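Local coordinates for protein Rv1989c (MbcT) (Mycobacterium tuberculosis, PDB 6FKG) that degrades NAD(+) by phosphorolysis as the toxin of a type II toxin-antitoxin pair, killing the cell unless its antitoxin MbcA blocks the active site, at the interface of chains A and B and the interface of chains A and C. Numbering follows the deposited sequence. Chains: chain A, Rv1989c (MbcT); chain B/C, Rv1990c (MbcA).

Contact 1: the interface of chains A and B. Residues chain A 115, 119, 124, 126-127, 130; chain B 47-49.
At the start of helix 126-137 of the RES-family toxin, A:Ser126, A:Gly127 and A:Ala130 meet a loop of the Xre/MbcA/ParS-family antitoxin, B:Pro47 to B:Arg49, which lies ahead of antitoxin helix 52-65. B:Gln48 reaches towards A:Asp119 of helix 117-121. Its chain bends at chi2 (83°), which carries the amide past A:Gly127, whose CA packs on B:Gln48 CG, and brings NE2 obliquely over one face of the carboxylate, at its oxygen end. The NE2 to A:Asp119 OD1 bond, 2.9 Å, is nearly straight; the oxygen lies close to the amide plane but is itself approached from above the carboxylate plane, 42° out of it. OD2 of A:Asp119 is also near, 3.0 Å from B:Gln48 NE2, so the amide nitrogen faces both oxygens from above their plane, the two planes turned 36° apart. Beside it the backbone N of B:Arg49 donates to the hydroxyl OG of A:Ser126 at 3.1 Å. A:Asp124 backs this serine in the manner of a helix N-cap: its OD1 accepts the backbone N of A:Ser126 at 2.9 Å. The other carboxylate oxygen, OD2, faces B:Arg49 NE at 3.4 Å, a weak salt bridge made at the guanidinium edge by a poorly ordered side chain. At the opposite end of the loop, the B:Pro47 ring packs by CG on A:Leu115 CD2 (3.9 Å) and by CB on A:Ala130 CB (4.0 Å).

Contact 2: the interface of chains A and C. Residues chain A 40-41, 45-47, 58; chain C 112-114.
A:Tyr58, on strand 56-60 of the toxin, and C:Phe114, in the antitoxin's C-terminal tail, run antiparallel alongside each other, and their rings do not stack face to face. The tyrosine instead sets its CB over the middle of the phenylalanine face, 3.6 Å from the ring centroid, in a CH-pi contact. CG of C:Phe114 stands anti to its own carbonyl carbon (chi1 -65°), which extends the ring back along the tyrosine towards the strand, where its far atom CZ comes 3.8 Å from the backbone C of A:Tyr58. Nearer the tail backbone, C:Phe114 CB lies 3.8 Å from A:Tyr58 CD2. C:Val113 packs under the same face of the tyrosine ring, towards its CD1-CE1 edge, and divides its two methyls between different parts of the toxin. CG1, anti to the backbone N (chi1 177°), points between A:Tyr58 CE1 and A:Gly46 CA, at 4.0 Å from each. CG2 turns instead to helix 39-44, touching A:Ala41 CA at 3.9 Å. The methyl CB of A:Ala41 meets the tyrosine ring at its edge, in plane, and probably helps to fix the ring. No polar atoms pair across this patch; shape and apolar packing carry it. The tail thus packs against strand 56-60 and the loop after helix 39-44, which fits the antitoxin's role of blocking access to the active site.

Contact 1: the interface of chains A and B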
ATOM      1  N   LEU A 115       1.380  38.281   5.639  1.00 36.78           N
ATOM      2  CA  LEU A 115       2.356  38.149   4.571  1.00 35.14           C
ATOM      3  C   LEU A 115       3.495  39.138   4.769  1.00 38.37           C
ATOM      4  O   LEU A 115       3.275  40.293   5.147  1.00 40.14           O
ATOM      5  CB  LEU A 115       1.702  38.375   3.205  1.00 29.47           C
ATOM      6  CG  LEU A 115       0.600  37.386   2.850  1.00 33.41           C
ATOM      7  CD1 LEU A 115      -0.081  37.798   1.541  1.00 31.70           C
ATOM      8  CD2 LEU A 115       1.164  35.964   2.766  1.00 34.76           C
ATOM      9  N   ASP A 119       7.361  36.130   1.502  1.00 40.83           N
ATOM     10  CA  ASP A 119       6.168  35.570   0.895  1.00 39.85           C
ATOM     11  C   ASP A 119       5.948  36.092  -0.510  1.00 38.23           C
ATOM     12  O   ASP A 119       5.476  35.360  -1.382  1.00 37.99           O
ATOM     13  CB  ASP A 119       4.939  35.865   1.763  1.00 36.09           C
ATOM     14  CG  ASP A 119       5.039  35.222   3.126  1.00 44.56           C
ATOM     15  OD1 ASP A 119       4.986  33.972   3.190  1.00 49.41           O
ATOM     16  OD2 ASP A 119       5.174  35.954   4.129  1.00 41.24           O
ATOM     17  N   ASP A 124       8.426  30.036  -1.863  1.00 45.19           N
ATOM     18  CA  ASP A 124       7.265  29.434  -1.204  1.00 42.46           C
ATOM     19  C   ASP A 124       5.999  30.265  -1.423  1.00 43.30           C
ATOM     20  O   ASP A 124       5.860  31.358  -0.871  1.00 38.46           O
ATOM     21  CB  ASP A 124       7.536  29.254   0.295  1.00 50.90           C
ATOM     22  CG  ASP A 124       6.357  28.639   1.044  1.00 59.78           C
ATOM     23  OD1 ASP A 124       5.460  28.069   0.392  1.00 53.36           O
ATOM     24  OD2 ASP A 124       6.338  28.701   2.292  1.00 66.57           O
ATOM     25  N   SER A 126       2.954  29.325  -0.526  1.00 34.88           N
ATOM     26  CA  SER A 126       1.828  28.831   0.284  1.00 33.99           C
ATOM     27  C   SER A 126       1.047  29.960   0.955  1.00 32.22           C
ATOM     28  O   SER A 126      -0.172  29.929   0.996  1.00 31.01           O
ATOM     29  CB  SER A 126       2.317  27.827   1.339  1.00 36.20           C
ATOM     30  OG  SER A 126       3.036  28.476   2.374  1.00 42.12           O
ATOM     31  N   GLY A 127       1.752  30.966   1.471  1.00 31.97           N
ATOM     32  CA  GLY A 127       1.081  32.085   2.109  1.00 31.99           C
ATOM     33  C   GLY A 127       0.202  32.904   1.176  1.00 34.11           C
ATOM     34  O   GLY A 127      -0.984  33.136   1.466  1.00 30.13           O
ATOM     35  N   ALA A 130      -2.835  30.927   0.047  1.00 26.88           N
ATOM     36  CA  ALA A 130      -3.895  30.820   1.069  1.00 29.34           C
ATOM     37  C   ALA A 130      -4.696  32.103   1.123  1.00 31.45           C
ATOM     38  O   ALA A 130      -5.913  32.084   1.300  1.00 30.30           O
ATOM     39  CB  ALA A 130      -3.296  30.514   2.443  1.00 33.47           C
TER
ATOM     40  N   PRO B  47      -0.946  32.477   7.290  1.00 32.98           N
ATOM     41  CA  PRO B  47      -1.484  31.804   6.104  1.00 30.32           C
ATOM     42  C   PRO B  47      -0.537  30.751   5.525  1.00 32.80           C
ATOM     43  O   PRO B  47      -0.983  29.871   4.767  1.00 32.40           O
ATOM     44  CB  PRO B  47      -1.684  32.956   5.116  1.00 30.63           C
ATOM     45  CG  PRO B  47      -0.649  33.963   5.517  1.00 32.93           C
ATOM     46  CD  PRO B  47      -0.620  33.887   7.022  1.00 32.88           C
ATOM     47  N   GLN B  48       0.752  30.843   5.869  1.00 32.57           N
ATOM     48  CA  GLN B  48       1.761  29.915   5.354  1.00 35.71           C
ATOM     49  C   GLN B  48       1.598  28.488   5.873  1.00 37.24           C
ATOM     50  O   GLN B  48       0.886  28.243   6.853  1.00 34.21           O
ATOM     51  CB  GLN B  48       3.179  30.395   5.716  1.00 39.67           C
ATOM     52  CG  GLN B  48       3.576  31.756   5.145  1.00 38.97           C
ATOM     53  CD  GLN B  48       3.062  32.923   5.987  1.00 38.74           C
ATOM     54  OE1 GLN B  48       2.444  32.727   7.030  1.00 34.97           O
ATOM     55  NE2 GLN B  48       3.306  34.139   5.521  1.00 38.76           N
ATOM     56  N   ARG B  49       2.310  27.575   5.218  1.00 44.01           N
ATOM     57  CA  ARG B  49       2.548  26.214   5.701  1.00 47.34           C
ATOM     58  C   ARG B  49       3.019  26.181   7.150  1.00 40.19           C
ATOM     59  O   ARG B  49       4.021  26.802   7.510  1.00 43.33           O
ATOM     60  CB  ARG B  49       3.603  25.520   4.824  1.00 56.69           C
ATOM     61  CG  ARG B  49       4.873  26.355   4.607  1.00 70.73           C
ATOM     62  CD  ARG B  49       6.162  25.527   4.736  1.00 82.54           C
ATOM     63  NE  ARG B  49       7.365  26.350   4.573  1.00 87.95           N
ATOM     64  CZ  ARG B  49       8.557  26.070   5.100  1.00 84.72           C
ATOM     65  NH1 ARG B  49       8.718  24.983   5.845  1.00 82.41           N
ATOM     66  NH2 ARG B  49       9.588  26.882   4.892  1.00 81.94           N
TER

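Contact 2: the interface of chains A and C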
ATOM      1  N   GLY A  40      -5.221  28.425 -17.139  1.00 42.46           N
ATOM      2  CA  GLY A  40      -3.814  28.100 -16.965  1.00 47.44           C
ATOM      3  C   GLY A  40      -3.418  28.177 -15.503  1.00 40.95           C
ATOM      4  O   GLY A  40      -2.864  27.227 -14.941  1.00 37.67           O
ATOM      5  N   ALA A  41      -3.735  29.304 -14.881  1.00 37.64           N
ATOM      6  CA  ALA A  41      -3.472  29.483 -13.463  1.00 36.46           C
ATOM      7  C   ALA A  41      -4.230  28.441 -12.638  1.00 34.89           C
ATOM      8  O   ALA A  41      -3.749  28.005 -11.598  1.00 32.75           O
ATOM      9  CB  ALA A  41      -3.840  30.894 -13.029  1.00 33.24           C
ATOM     10  N   GLY A  45      -1.686  26.425 -10.804  1.00 30.91           N
ATOM     11  CA  GLY A  45      -1.490  27.311  -9.667  1.00 29.87           C
ATOM     12  C   GLY A  45      -0.658  28.531 -10.033  1.00 36.48           C
ATOM     13  O   GLY A  45       0.036  28.537 -11.046  1.00 38.08           O
ATOM     14  N   GLY A  46      -0.741  29.570  -9.208  1.00 30.07           N
ATOM     15  CA  GLY A  46       0.077  30.764  -9.355  1.00 29.82           C
ATOM     16  C   GLY A  46       0.445  31.254  -7.969  1.00 30.75           C
ATOM     17  O   GLY A  46       0.033  30.661  -6.964  1.00 27.86           O
ATOM     18  N   ARG A  47       1.236  32.320  -7.886  1.00 29.33           N
ATOM     19  CA  ARG A  47       1.669  32.760  -6.571  1.00 27.81           C
ATOM     20  C   ARG A  47       0.471  33.063  -5.676  1.00 28.76           C
ATOM     21  O   ARG A  47       0.521  32.800  -4.472  1.00 27.80           O
ATOM     22  CB  ARG A  47       2.576  34.007  -6.642  1.00 31.25           C
ATOM     23  CG  ARG A  47       2.914  34.516  -5.240  1.00 29.48           C
ATOM     24  CD  ARG A  47       4.011  35.619  -5.224  1.00 39.68           C
ATOM     25  NE  ARG A  47       5.255  35.158  -5.836  1.00 31.39           N
ATOM     26  CZ  ARG A  47       6.275  34.613  -5.177  1.00 32.68           C
ATOM     27  NH1 ARG A  47       6.237  34.458  -3.861  1.00 34.89           N
ATOM     28  NH2 ARG A  47       7.354  34.227  -5.847  1.00 42.16           N
ATOM     29  N   TYR A  58      -3.823  36.935 -14.207  1.00 27.77           N
ATOM     30  CA  TYR A  58      -2.822  37.856 -13.659  1.00 28.06           C
ATOM     31  C   TYR A  58      -2.603  39.054 -14.592  1.00 32.32           C
ATOM     32  O   TYR A  58      -2.277  38.875 -15.762  1.00 30.57           O
ATOM     33  CB  TYR A  58      -1.512  37.116 -13.432  1.00 27.26           C
ATOM     34  CG  TYR A  58      -1.572  36.184 -12.231  1.00 32.47           C
ATOM     35  CD1 TYR A  58      -2.195  34.939 -12.325  1.00 35.38           C
ATOM     36  CD2 TYR A  58      -1.038  36.567 -11.005  1.00 31.82           C
ATOM     37  CE1 TYR A  58      -2.267  34.085 -11.224  1.00 28.92           C
ATOM     38  CE2 TYR A  58      -1.114  35.729  -9.898  1.00 30.97           C
ATOM     39  CZ  TYR A  58      -1.742  34.497 -10.020  1.00 28.07           C
ATOM     40  OH  TYR A  58      -1.797  33.664  -8.931  1.00 32.69           O
TER
ATOM     41  N   GLY C 112       0.559  33.515 -19.421  1.00 28.76           N
ATOM     42  CA  GLY C 112       1.249  34.617 -18.782  1.00 30.38           C
ATOM     43  C   GLY C 112       1.040  34.713 -17.283  1.00 34.40           C
ATOM     44  O   GLY C 112       0.979  35.807 -16.725  1.00 35.23           O
ATOM     45  N   VAL C 113       0.933  33.558 -16.628  1.00 32.44           N
ATOM     46  CA  VAL C 113       0.803  33.507 -15.179  1.00 29.21           C
ATOM     47  C   VAL C 113       2.068  34.064 -14.546  1.00 31.45           C
ATOM     48  O   VAL C 113       3.159  33.676 -14.929  1.00 34.23           O
ATOM     49  CB  VAL C 113       0.554  32.049 -14.697  1.00 32.37           C
ATOM     50  CG1 VAL C 113       0.494  31.979 -13.193  1.00 34.67           C
ATOM     51  CG2 VAL C 113      -0.727  31.502 -15.329  1.00 29.80           C
ATOM     52  N   PHE C 114       1.918  34.985 -13.596  1.00 33.77           N
ATOM     53  CA  PHE C 114       3.069  35.597 -12.927  1.00 41.15           C
ATOM     54  C   PHE C 114       3.775  34.547 -12.068  1.00 46.95           C
ATOM     55  O   PHE C 114       3.130  33.832 -11.299  1.00 53.75           O
ATOM     56  CB  PHE C 114       2.646  36.785 -12.056  1.00 45.63           C
ATOM     57  CG  PHE C 114       2.086  37.949 -12.827  1.00 35.25           C
ATOM     58  CD1 PHE C 114       2.004  37.919 -14.214  1.00 36.62           C
ATOM     59  CD2 PHE C 114       1.650  39.076 -12.159  1.00 38.27           C
ATOM     60  CE1 PHE C 114       1.483  38.987 -14.910  1.00 33.68           C
ATOM     61  CE2 PHE C 114       1.133  40.159 -12.851  1.00 37.99           C
ATOM     62  CZ  PHE C 114       1.048  40.111 -14.224  1.00 39.08           C
TER

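About 16 Å separates the centres of contact 1 and contact 2, which share no residue and use different elements of one toxin chain: helices 117-121 and 126-137 with loop residues before each in the first, helix 39-44, the following loop and strand 56-60 in the second. Each belongs to a different antitoxin copy, chain B offering an internal loop and chain C its extreme C-terminus. One toxin is thus touched by two antitoxins, through mainly polar bonds at one place and apolar packing at the other, which may help to join the tetramers, though these contacts alone do not show which belongs to the tetramer.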